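Local coordinates for protein maquette-3 (Escherichia coli, PDB 6Z0C) that is a computationally modelled, artificial four-helix bundle, made to carry buried networks of charged residues within its hydrophobic core, at residues Leu36-Gln41 / Lys160-Val165; Glu44-Ala49 / Glu53-Leu58; Leu86-Gln91 / Gln112-Lys117; Gly93-Gln98 / Pro105-Lys110. All coordinates share one frame; numbering follows the deposited sequence.

All four contacts pair antiparallel helices of one elongated four-helix bundle, and they sit toward its two ends. Contacts 1 and 2 lie on one side of the chain's centre, about 15 Å apart centre to centre, and share helix 4-48. Contacts 3 and 4 lie on the opposite side, their centres about 10 Å apart, both joining helix 52-99 to helix 105-144. Contacts 2 and 4, about 59 Å apart centre to centre, sit near the turns that follow helix 4-48 and helix 52-99. Along the chain, contact 1 joins the first helix to the last and encloses the others; contact 2 closes before contact 3 opens, and contact 4 is nested inside contact 3. Both bundle ends are thus paired.

Contact 1: Leu36-Gln41 / Lys160-Val165; sequences LQIIKQ and KGKLQV
I38 and G161 mark the closest backbone approach of two antiparallel helices, with CA atoms 6.9 Å apart. The short segments run 157° to each other and their axes come within 10.6 Å. They belong to helix 4-48 and helix 152-194, the first and last helices of the four-helix bundle, so this packing closes the ring of helices. Every close approach across the two segments involves I38. Its CG1 branch stands beside the backbone N and continues extended through chi2 (167°), which sends CD1 across to the other helix, while CG2 is anti to the N. G161 has no side chain, and the tip of the isoleucine lies against bare backbone there, with CD1 3.6 Å from G161 C. L158 adds a further apolar neighbour to I38. The CG2 branch meets the end of K162 instead, 3.8 Å from its CE. A bend at chi2 (-56°) brings the end of this lysine toward the isoleucine, and its NZ forms salt bridges with E65 on helix 52-99 and E136 on helix 105-144. A buried ammonium group therefore has two carboxylates to answer it while the isoleucine methyl lies against its last carbons, an arrangement in keeping with a design built around buried charged networks. V165 comes in one turn further along, where its CG2 presses on I38 CD1 at 3.3 Å, tighter than an ordinary methyl contact.

Contact 2: Glu44-Ala49 / Glu53-Leu58; sequences EASEKA and EKKSVL
A45 opens the contact with its CB 3.9 Å from L58 CD1, a leucine branch that also packs on the alanine's backbone carbonyl. L58 continues inward to L155 and L158 of helix 152-194. At S46, whose CA is the nearest to that of K55, CB lies 4.1 Å from L58 CB, but the backbone oxygen does the stronger work. It accepts a 2.7 Å hydrogen bond from K55 NZ, at a C=O...N angle of 150° and with the donor tilted a little from the carbonyl plane. K55 reaches it by a chain that leaves with CG anti to its backbone N (chi1 -165°), runs extended to CE and bends at chi4, about CD-CE, to bring NZ over the oxygen. A leucine in its place would probably leave the S46 carbonyl without this donor across the turn. These segments form the end of a helical hairpin: helix 4-48 stops, a short connection follows, and helix 52-99 returns at 153°, the axes 8.7 Å apart. E47 sets its carboxylate toward R43, its salt-bridge partner, and its OE2 stays 5.4 Å from K55 NZ, where the opposite charges may still attract. A49, the first residue to leave the helical conformation, turns its methyl onto the start of the returning helix, 3.9 Å from K55 N.

Contact 3: Leu86-Gln91 / Gln112-Lys117; sequences LQELQQ and QQLAQK
L89 and L114 lie where the backbones of two antiparallel helices come nearest, 6.1 Å between CA atoms, with the segment axes 9.4 Å apart and inclined at 156°. L114 is the residue that reaches over. With CG beside its backbone N (chi1 -75°), its two methyls spread over E88. CD1 rests on the backbone there, 3.7 Å from E88 O, an oxygen that also accepts a hydrogen bond from T92 OG1. CD2 touches the side chain, 3.6 Å from E88 OE2. The glutamate is extended beyond CG and passes the leucine at about a right angle; its CB meets both methyls, its OE2 only CD2. K117 lies on this flank too, but its NZ is 6.7 Å from E88 OE2, too far for an ion pair. On the inner side, L89 and L114 lie alongside one another, pointing opposite ways, and L89 CD1 comes within 4.0 Å of L114 CB. The same methyl grazes A115 CB at 4.5 Å, where the small alanine side chain sits beside Q187; L89 itself continues inward to L186 of helix 152-194. Cut back to alanine, L114 is likely to leave a gap between E88, L85 and T92 and deprive the glutamate's aliphatic stem of its cover. Buried leucines and an alanine, with a partly exposed glutamate at the flank, make this an antiparallel helix pair of the kind that builds a four-helix bundle, here joining helix 52-99 to helix 105-144.

Contact 4: Gly93-Gln98 / Pro105-Lys110; sequences GQELWQ and PELRQK
L107 fits its side chain between E95 and L96, and these three make all the close contacts between the two segments. The backbones run in opposite directions, with CA atoms of L96 and L107 6.8 Å apart. On the inner side the two leucines overlap along their lengths with their tips directed opposite ways: L96 CD2 sits 3.8 Å from L107 CB and 3.9 Å from L107 CD1. L96 goes on to touch L193 and W194 of helix 152-194, which carries the packing into the bundle. The other branch of L107 points to the outer flank, where CD2 meets E95 CB at 3.8 Å. Here the contact thins out. The glutamate bends at chi2 (-62°), and beyond its CB nothing of the side chain comes closely against the leucine, so its carboxylate takes no part. R108 starts away from helix 52-99; its NH1 bonds to Q112 OE1, and the side chain also touches W194 and Y198. The far side of helix 52-99 is covered by helix 4-48, whose R7 and Q11 meet W97. L107 also touches L99, and its side chain is about 8 Å from a potassium ion bound at G101, G103 and Q200. Two leucines packed together and a glutamate on the outer flank mark the closing end of an antiparallel helical hairpin, in which helix 52-99 turns through a glycine-rich loop into helix 105-144.

Contact 1: Leu36-Gln41 / Lys160-Val165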
# COMPACT_ATOMS: atom_id res chain seq x y z
N LEU A 36 -7.00 13.02 8.25
CA LEU A 36 -7.31 14.47 8.17
C LEU A 36 -8.27 14.84 9.31
O LEU A 36 -8.09 15.92 9.90
CB LEU A 36 -7.89 14.81 6.79
CG LEU A 36 -8.02 16.30 6.49
CD1 LEU A 36 -6.73 17.06 6.81
CD2 LEU A 36 -8.41 16.53 5.04
N GLN A 37 -9.24 13.97 9.63
CA GLN A 37 -10.17 14.16 10.78
C GLN A 37 -9.33 14.25 12.06
O GLN A 37 -9.60 15.14 12.88
CB GLN A 37 -11.21 13.04 10.84
CG GLN A 37 -12.24 13.11 9.72
CD GLN A 37 -13.20 11.95 9.69
OE1 GLN A 37 -12.93 10.87 10.21
NE2 GLN A 37 -14.35 12.17 9.07
N ILE A 38 -8.32 13.38 12.20
CA ILE A 38 -7.46 13.32 13.42
C ILE A 38 -6.57 14.57 13.49
O ILE A 38 -6.39 15.07 14.61
CB ILE A 38 -6.67 12.00 13.46
CG1 ILE A 38 -7.59 10.87 13.94
CG2 ILE A 38 -5.42 12.12 14.33
CD1 ILE A 38 -7.04 9.48 13.74
N ILE A 39 -6.07 15.09 12.36
CA ILE A 39 -5.31 16.37 12.32
C ILE A 39 -6.16 17.48 12.97
O ILE A 39 -5.61 18.25 13.79
CB ILE A 39 -4.88 16.76 10.88
CG1 ILE A 39 -3.76 15.85 10.38
CG2 ILE A 39 -4.49 18.22 10.82
CD1 ILE A 39 -3.19 16.22 9.04
N LYS A 40 -7.44 17.56 12.63
CA LYS A 40 -8.36 18.60 13.16
C LYS A 40 -8.55 18.39 14.67
O LYS A 40 -8.56 19.40 15.39
CB LYS A 40 -9.68 18.59 12.39
CG LYS A 40 -9.55 18.96 10.91
CD LYS A 40 -10.85 18.87 10.14
CE LYS A 40 -11.89 19.86 10.63
NZ LYS A 40 -13.02 19.96 9.68
N GLN A 41 -8.66 17.14 15.11
CA GLN A 41 -8.79 16.76 16.55
C GLN A 41 -7.51 17.15 17.31
O GLN A 41 -7.63 17.67 18.44
CB GLN A 41 -9.04 15.26 16.71
CG GLN A 41 -10.47 14.83 16.39
CD GLN A 41 -10.64 13.35 16.62
OE1 GLN A 41 -10.83 12.57 15.69
NE2 GLN A 41 -10.56 12.94 17.88
N LYS A 160 -8.59 6.79 20.74
CA LYS A 160 -9.55 5.87 20.07
C LYS A 160 -9.36 5.96 18.56
O LYS A 160 -9.29 4.90 17.90
CB LYS A 160 -11.00 6.20 20.44
CG LYS A 160 -11.45 5.74 21.82
CD LYS A 160 -12.94 5.97 22.03
CE LYS A 160 -13.40 5.65 23.44
NZ LYS A 160 -14.86 5.84 23.58
N GLY A 161 -9.29 7.19 18.03
CA GLY A 161 -9.05 7.45 16.60
C GLY A 161 -7.75 6.82 16.13
O GLY A 161 -7.76 6.14 15.08
N LYS A 162 -6.66 7.04 16.88
CA LYS A 162 -5.30 6.55 16.52
C LYS A 162 -5.29 5.02 16.51
O LYS A 162 -4.65 4.45 15.61
CB LYS A 162 -4.25 7.12 17.47
CG LYS A 162 -3.86 8.57 17.20
CD LYS A 162 -3.37 8.80 15.79
CE LYS A 162 -2.51 10.03 15.65
NZ LYS A 162 -2.06 10.20 14.24
N LEU A 163 -5.99 4.38 17.45
CA LEU A 163 -6.09 2.90 17.52
C LEU A 163 -6.80 2.36 16.26
O LEU A 163 -6.37 1.30 15.75
CB LEU A 163 -6.81 2.50 18.81
CG LEU A 163 -6.00 2.72 20.09
CD1 LEU A 163 -6.87 2.53 21.32
CD2 LEU A 163 -4.80 1.79 20.14
N GLN A 164 -7.82 3.07 15.76
CA GLN A 164 -8.55 2.69 14.51
C GLN A 164 -7.62 2.88 13.31
O GLN A 164 -7.63 2.00 12.42
CB GLN A 164 -9.84 3.49 14.35
CG GLN A 164 -10.49 3.34 12.98
CD GLN A 164 -10.86 1.91 12.65
OE1 GLN A 164 -11.14 1.10 13.52
NE2 GLN A 164 -10.86 1.59 11.36
N VAL A 165 -6.86 3.98 13.27
CA VAL A 165 -5.87 4.27 12.19
C VAL A 165 -4.89 3.10 12.08
O VAL A 165 -4.62 2.65 10.95
CB VAL A 165 -5.12 5.60 12.42
CG1 VAL A 165 -3.82 5.67 11.64
CG2 VAL A 165 -5.99 6.79 12.08

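Contact 2: Glu44-Ala49 / Glu53-Leu58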
# COMPACT_ATOMS: atom_id res chain seq x y z
N GLU A 44 -7.38 21.01 17.60
CA GLU A 44 -8.38 21.44 18.62
C GLU A 44 -7.82 21.13 20.02
O GLU A 44 -7.85 22.05 20.86
CB GLU A 44 -9.72 20.75 18.39
CG GLU A 44 -10.76 21.10 19.44
CD GLU A 44 -12.21 20.94 19.02
OE1 GLU A 44 -12.46 20.53 17.87
OE2 GLU A 44 -13.09 21.23 19.85
N ALA A 45 -7.34 19.91 20.25
CA ALA A 45 -6.77 19.48 21.55
C ALA A 45 -5.58 20.38 21.91
O ALA A 45 -5.48 20.79 23.08
CB ALA A 45 -6.37 18.02 21.50
N SER A 46 -4.71 20.67 20.94
CA SER A 46 -3.52 21.55 21.09
C SER A 46 -3.95 22.96 21.52
O SER A 46 -3.31 23.53 22.43
CB SER A 46 -2.72 21.59 19.82
OG SER A 46 -1.55 22.35 20.01
N GLU A 47 -4.98 23.52 20.88
CA GLU A 47 -5.50 24.89 21.16
C GLU A 47 -6.03 24.94 22.60
O GLU A 47 -5.83 25.97 23.26
CB GLU A 47 -6.59 25.28 20.16
CG GLU A 47 -6.10 25.47 18.74
CD GLU A 47 -5.15 26.63 18.51
OE1 GLU A 47 -4.37 26.57 17.54
OE2 GLU A 47 -5.19 27.60 19.29
N LYS A 48 -6.68 23.87 23.06
CA LYS A 48 -7.38 23.79 24.38
C LYS A 48 -6.40 23.49 25.52
O LYS A 48 -6.71 23.88 26.67
CB LYS A 48 -8.44 22.69 24.35
CG LYS A 48 -9.73 23.03 23.63
CD LYS A 48 -10.56 21.80 23.33
CE LYS A 48 -11.97 21.90 23.87
NZ LYS A 48 -12.73 20.65 23.63
N ALA A 49 -5.30 22.78 25.24
CA ALA A 49 -4.35 22.24 26.25
C ALA A 49 -3.85 23.35 27.18
O ALA A 49 -3.26 24.32 26.67
CB ALA A 49 -3.20 21.55 25.55
N GLU A 53 3.30 20.78 28.88
CA GLU A 53 3.92 19.50 28.44
C GLU A 53 2.97 18.79 27.46
O GLU A 53 3.46 18.20 26.48
CB GLU A 53 4.32 18.61 29.62
CG GLU A 53 3.20 17.77 30.23
CD GLU A 53 2.30 18.50 31.22
OE1 GLU A 53 2.48 19.72 31.41
OE2 GLU A 53 1.42 17.84 31.81
N LYS A 54 1.66 18.87 27.70
CA LYS A 54 0.61 18.26 26.83
C LYS A 54 0.53 19.05 25.52
O LYS A 54 0.47 18.42 24.45
CB LYS A 54 -0.74 18.20 27.55
CG LYS A 54 -0.77 17.30 28.78
CD LYS A 54 -2.16 16.91 29.22
CE LYS A 54 -2.17 16.14 30.53
NZ LYS A 54 -3.51 15.57 30.82
N LYS A 55 0.55 20.39 25.59
CA LYS A 55 0.54 21.26 24.38
C LYS A 55 1.75 20.91 23.51
O LYS A 55 1.57 20.70 22.30
CB LYS A 55 0.55 22.75 24.76
CG LYS A 55 0.20 23.69 23.61
CD LYS A 55 0.11 25.15 24.01
CE LYS A 55 -0.79 25.96 23.11
NZ LYS A 55 -2.22 25.78 23.47
N SER A 56 2.94 20.84 24.12
CA SER A 56 4.23 20.51 23.46
C SER A 56 4.11 19.19 22.68
O SER A 56 4.49 19.17 21.50
CB SER A 56 5.35 20.45 24.46
OG SER A 56 6.54 20.00 23.83
N VAL A 57 3.61 18.14 23.33
CA VAL A 57 3.46 16.78 22.72
C VAL A 57 2.51 16.87 21.52
O VAL A 57 2.87 16.35 20.43
CB VAL A 57 2.95 15.75 23.76
CG1 VAL A 57 2.38 14.50 23.09
CG2 VAL A 57 4.04 15.38 24.75
N LEU A 58 1.35 17.49 21.70
CA LEU A 58 0.29 17.59 20.66
C LEU A 58 0.80 18.41 19.47
O LEU A 58 0.57 17.98 18.32
CB LEU A 58 -0.97 18.22 21.28
CG LEU A 58 -1.64 17.40 22.38
CD1 LEU A 58 -2.75 18.20 23.04
CD2 LEU A 58 -2.19 16.08 21.83

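Contact 3: Leu86-Gln91 / Gln112-Lys117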
# COMPACT_ATOMS: atom_id res chain seq x y z
N LEU A 86 0.81 -3.13 -14.53
CA LEU A 86 0.03 -4.40 -14.55
C LEU A 86 -0.65 -4.59 -15.92
O LEU A 86 -0.68 -5.72 -16.41
CB LEU A 86 -0.98 -4.38 -13.41
CG LEU A 86 -1.80 -5.66 -13.23
CD1 LEU A 86 -0.90 -6.87 -12.99
CD2 LEU A 86 -2.79 -5.50 -12.09
N GLN A 87 -1.19 -3.53 -16.52
CA GLN A 87 -1.84 -3.62 -17.85
C GLN A 87 -0.77 -3.96 -18.91
O GLN A 87 -1.07 -4.76 -19.82
CB GLN A 87 -2.61 -2.35 -18.20
CG GLN A 87 -3.48 -2.49 -19.45
CD GLN A 87 -4.35 -3.73 -19.43
OE1 GLN A 87 -5.02 -4.02 -18.45
NE2 GLN A 87 -4.34 -4.47 -20.53
N GLU A 88 0.43 -3.38 -18.79
CA GLU A 88 1.57 -3.65 -19.72
C GLU A 88 2.02 -5.11 -19.56
O GLU A 88 2.36 -5.76 -20.58
CB GLU A 88 2.73 -2.69 -19.46
CG GLU A 88 2.38 -1.24 -19.75
CD GLU A 88 3.54 -0.27 -19.66
OE1 GLU A 88 3.28 0.95 -19.54
OE2 GLU A 88 4.70 -0.72 -19.71
N LEU A 89 2.02 -5.62 -18.33
CA LEU A 89 2.35 -7.04 -18.03
C LEU A 89 1.28 -7.94 -18.66
O LEU A 89 1.66 -8.95 -19.26
CB LEU A 89 2.43 -7.25 -16.52
CG LEU A 89 2.87 -8.64 -16.08
CD1 LEU A 89 4.32 -8.90 -16.46
CD2 LEU A 89 2.67 -8.84 -14.59
N GLN A 90 -0.00 -7.57 -18.56
CA GLN A 90 -1.12 -8.32 -19.19
C GLN A 90 -0.85 -8.41 -20.70
O GLN A 90 -0.96 -9.52 -21.25
CB GLN A 90 -2.47 -7.66 -18.88
CG GLN A 90 -3.66 -8.50 -19.28
CD GLN A 90 -3.91 -8.49 -20.77
OE1 GLN A 90 -3.70 -7.49 -21.45
NE2 GLN A 90 -4.36 -9.62 -21.29
N GLN A 91 -0.50 -7.29 -21.33
CA GLN A 91 -0.27 -7.19 -22.79
C GLN A 91 0.91 -8.09 -23.19
O GLN A 91 0.85 -8.69 -24.27
CB GLN A 91 -0.03 -5.74 -23.21
CG GLN A 91 -1.29 -4.88 -23.17
CD GLN A 91 -1.02 -3.44 -23.51
OE1 GLN A 91 0.05 -2.90 -23.23
NE2 GLN A 91 -1.99 -2.79 -24.13
N GLN A 112 9.63 -9.96 -17.41
CA GLN A 112 10.41 -10.03 -16.15
C GLN A 112 10.77 -8.61 -15.69
O GLN A 112 10.70 -8.36 -14.47
CB GLN A 112 11.62 -10.94 -16.33
CG GLN A 112 11.22 -12.40 -16.47
CD GLN A 112 12.43 -13.31 -16.54
OE1 GLN A 112 13.36 -13.08 -17.31
NE2 GLN A 112 12.40 -14.36 -15.74
N GLN A 113 11.12 -7.72 -16.62
CA GLN A 113 11.40 -6.29 -16.34
C GLN A 113 10.16 -5.63 -15.72
O GLN A 113 10.32 -4.90 -14.72
CB GLN A 113 11.82 -5.55 -17.61
CG GLN A 113 13.25 -5.85 -18.05
CD GLN A 113 13.50 -5.46 -19.48
OE1 GLN A 113 12.81 -4.61 -20.04
NE2 GLN A 113 14.49 -6.09 -20.10
N LEU A 114 8.97 -5.87 -16.27
CA LEU A 114 7.71 -5.29 -15.75
C LEU A 114 7.41 -5.87 -14.36
O LEU A 114 7.13 -5.08 -13.44
CB LEU A 114 6.57 -5.58 -16.73
CG LEU A 114 6.59 -4.72 -17.99
CD1 LEU A 114 5.65 -5.28 -19.04
CD2 LEU A 114 6.25 -3.27 -17.68
N ALA A 115 7.49 -7.19 -14.20
CA ALA A 115 7.19 -7.88 -12.92
C ALA A 115 8.16 -7.40 -11.83
O ALA A 115 7.71 -7.25 -10.67
CB ALA A 115 7.24 -9.37 -13.10
N GLN A 116 9.43 -7.15 -12.17
CA GLN A 116 10.46 -6.66 -11.21
C GLN A 116 10.16 -5.20 -10.82
O GLN A 116 10.33 -4.87 -9.63
CB GLN A 116 11.87 -6.80 -11.78
CG GLN A 116 12.49 -8.16 -11.51
CD GLN A 116 12.71 -8.42 -10.04
OE1 GLN A 116 13.06 -7.52 -9.27
NE2 GLN A 116 12.51 -9.66 -9.63
N LYS A 117 9.76 -4.36 -11.78
CA LYS A 117 9.38 -2.95 -11.51
C LYS A 117 8.21 -2.94 -10.52
O LYS A 117 8.27 -2.16 -9.54
CB LYS A 117 9.04 -2.20 -12.80
CG LYS A 117 10.24 -1.79 -13.64
CD LYS A 117 9.87 -1.00 -14.88
CE LYS A 117 11.05 -0.71 -15.77
NZ LYS A 117 10.68 0.17 -16.90

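Contact 4: Gly93-Gln98 / Pro105-Lys110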
# COMPACT_ATOMS: atom_id res chain seq x y z
N GLY A 93 1.95 -10.88 -21.47
CA GLY A 93 1.37 -12.23 -21.36
C GLY A 93 0.62 -12.61 -22.62
O GLY A 93 0.85 -13.72 -23.15
N GLN A 94 -0.23 -11.71 -23.11
CA GLN A 94 -1.06 -11.91 -24.32
C GLN A 94 -0.14 -12.17 -25.53
O GLN A 94 -0.47 -13.07 -26.32
CB GLN A 94 -1.96 -10.70 -24.54
CG GLN A 94 -2.93 -10.86 -25.70
CD GLN A 94 -4.02 -9.82 -25.62
OE1 GLN A 94 -4.86 -9.84 -24.73
NE2 GLN A 94 -3.99 -8.89 -26.56
N GLU A 95 0.96 -11.43 -25.66
CA GLU A 95 1.96 -11.62 -26.74
C GLU A 95 2.46 -13.07 -26.69
O GLU A 95 2.56 -13.69 -27.77
CB GLU A 95 3.15 -10.67 -26.59
CG GLU A 95 2.84 -9.25 -27.03
CD GLU A 95 2.46 -9.11 -28.49
OE1 GLU A 95 3.36 -9.15 -29.34
OE2 GLU A 95 1.25 -9.00 -28.77
N LEU A 96 2.72 -13.59 -25.49
CA LEU A 96 3.31 -14.94 -25.29
C LEU A 96 2.35 -16.02 -25.83
O LEU A 96 2.84 -16.91 -26.54
CB LEU A 96 3.65 -15.15 -23.82
CG LEU A 96 4.99 -14.55 -23.37
CD1 LEU A 96 5.07 -14.47 -21.85
CD2 LEU A 96 6.16 -15.35 -23.93
N TRP A 97 1.05 -15.98 -25.53
CA TRP A 97 0.13 -17.05 -26.00
C TRP A 97 -0.28 -16.83 -27.46
O TRP A 97 -0.53 -17.83 -28.15
CB TRP A 97 -1.07 -17.30 -25.08
CG TRP A 97 -2.09 -16.21 -24.98
CD1 TRP A 97 -2.98 -15.81 -25.94
CD2 TRP A 97 -2.38 -15.42 -23.82
NE1 TRP A 97 -3.78 -14.81 -25.45
CE2 TRP A 97 -3.44 -14.55 -24.16
CE3 TRP A 97 -1.85 -15.36 -22.52
CZ2 TRP A 97 -3.96 -13.63 -23.25
CZ3 TRP A 97 -2.36 -14.44 -21.64
CH2 TRP A 97 -3.41 -13.59 -22.00
N GLN A 98 -0.32 -15.58 -27.94
CA GLN A 98 -0.69 -15.29 -29.35
C GLN A 98 0.42 -15.77 -30.28
O GLN A 98 0.11 -16.37 -31.33
CB GLN A 98 -1.00 -13.80 -29.55
CG GLN A 98 -2.35 -13.38 -29.00
CD GLN A 98 -2.78 -12.03 -29.50
OE1 GLN A 98 -2.06 -11.37 -30.25
NE2 GLN A 98 -3.98 -11.60 -29.10
N PRO A 105 13.15 -14.31 -26.93
CA PRO A 105 13.54 -13.98 -25.55
C PRO A 105 13.09 -12.58 -25.12
O PRO A 105 12.91 -12.37 -23.93
CB PRO A 105 15.07 -14.06 -25.55
CG PRO A 105 15.44 -14.83 -26.80
CD PRO A 105 14.32 -14.59 -27.79
N GLU A 106 12.94 -11.66 -26.08
CA GLU A 106 12.51 -10.26 -25.84
C GLU A 106 11.20 -10.24 -25.04
O GLU A 106 11.05 -9.33 -24.21
CB GLU A 106 12.40 -9.49 -27.17
CG GLU A 106 11.40 -10.06 -28.17
CD GLU A 106 11.93 -11.15 -29.10
OE1 GLU A 106 13.00 -11.71 -28.80
OE2 GLU A 106 11.27 -11.41 -30.12
N LEU A 107 10.30 -11.21 -25.26
CA LEU A 107 8.99 -11.30 -24.56
C LEU A 107 9.23 -11.60 -23.08
O LEU A 107 8.70 -10.86 -22.23
CB LEU A 107 8.13 -12.40 -25.20
CG LEU A 107 7.66 -12.13 -26.63
CD1 LEU A 107 6.73 -13.24 -27.10
CD2 LEU A 107 6.98 -10.78 -26.75
N ARG A 108 9.99 -12.66 -22.79
CA ARG A 108 10.39 -13.03 -21.40
C ARG A 108 11.06 -11.83 -20.74
O ARG A 108 10.68 -11.51 -19.61
CB ARG A 108 11.33 -14.24 -21.40
CG ARG A 108 11.93 -14.54 -20.03
CD ARG A 108 12.89 -15.72 -20.03
NE ARG A 108 13.98 -15.56 -20.99
CZ ARG A 108 15.01 -14.72 -20.87
NH1 ARG A 108 15.11 -13.92 -19.82
NH2 ARG A 108 15.94 -14.68 -21.81
N GLN A 109 12.02 -11.19 -21.41
CA GLN A 109 12.81 -10.07 -20.84
C GLN A 109 11.86 -8.94 -20.44
O GLN A 109 11.95 -8.46 -19.29
CB GLN A 109 13.90 -9.60 -21.81
CG GLN A 109 15.11 -10.52 -21.84
CD GLN A 109 16.08 -10.17 -22.94
OE1 GLN A 109 15.92 -9.18 -23.65
NE2 GLN A 109 17.11 -10.99 -23.09
N LYS A 110 10.96 -8.55 -21.35
CA LYS A 110 9.97 -7.46 -21.11
C LYS A 110 9.07 -7.83 -19.93
O LYS A 110 8.86 -6.98 -19.05
CB LYS A 110 9.15 -7.19 -22.38
CG LYS A 110 8.18 -6.02 -22.28
CD LYS A 110 8.82 -4.73 -21.82
CE LYS A 110 7.91 -3.53 -21.97
NZ LYS A 110 8.43 -2.36 -21.22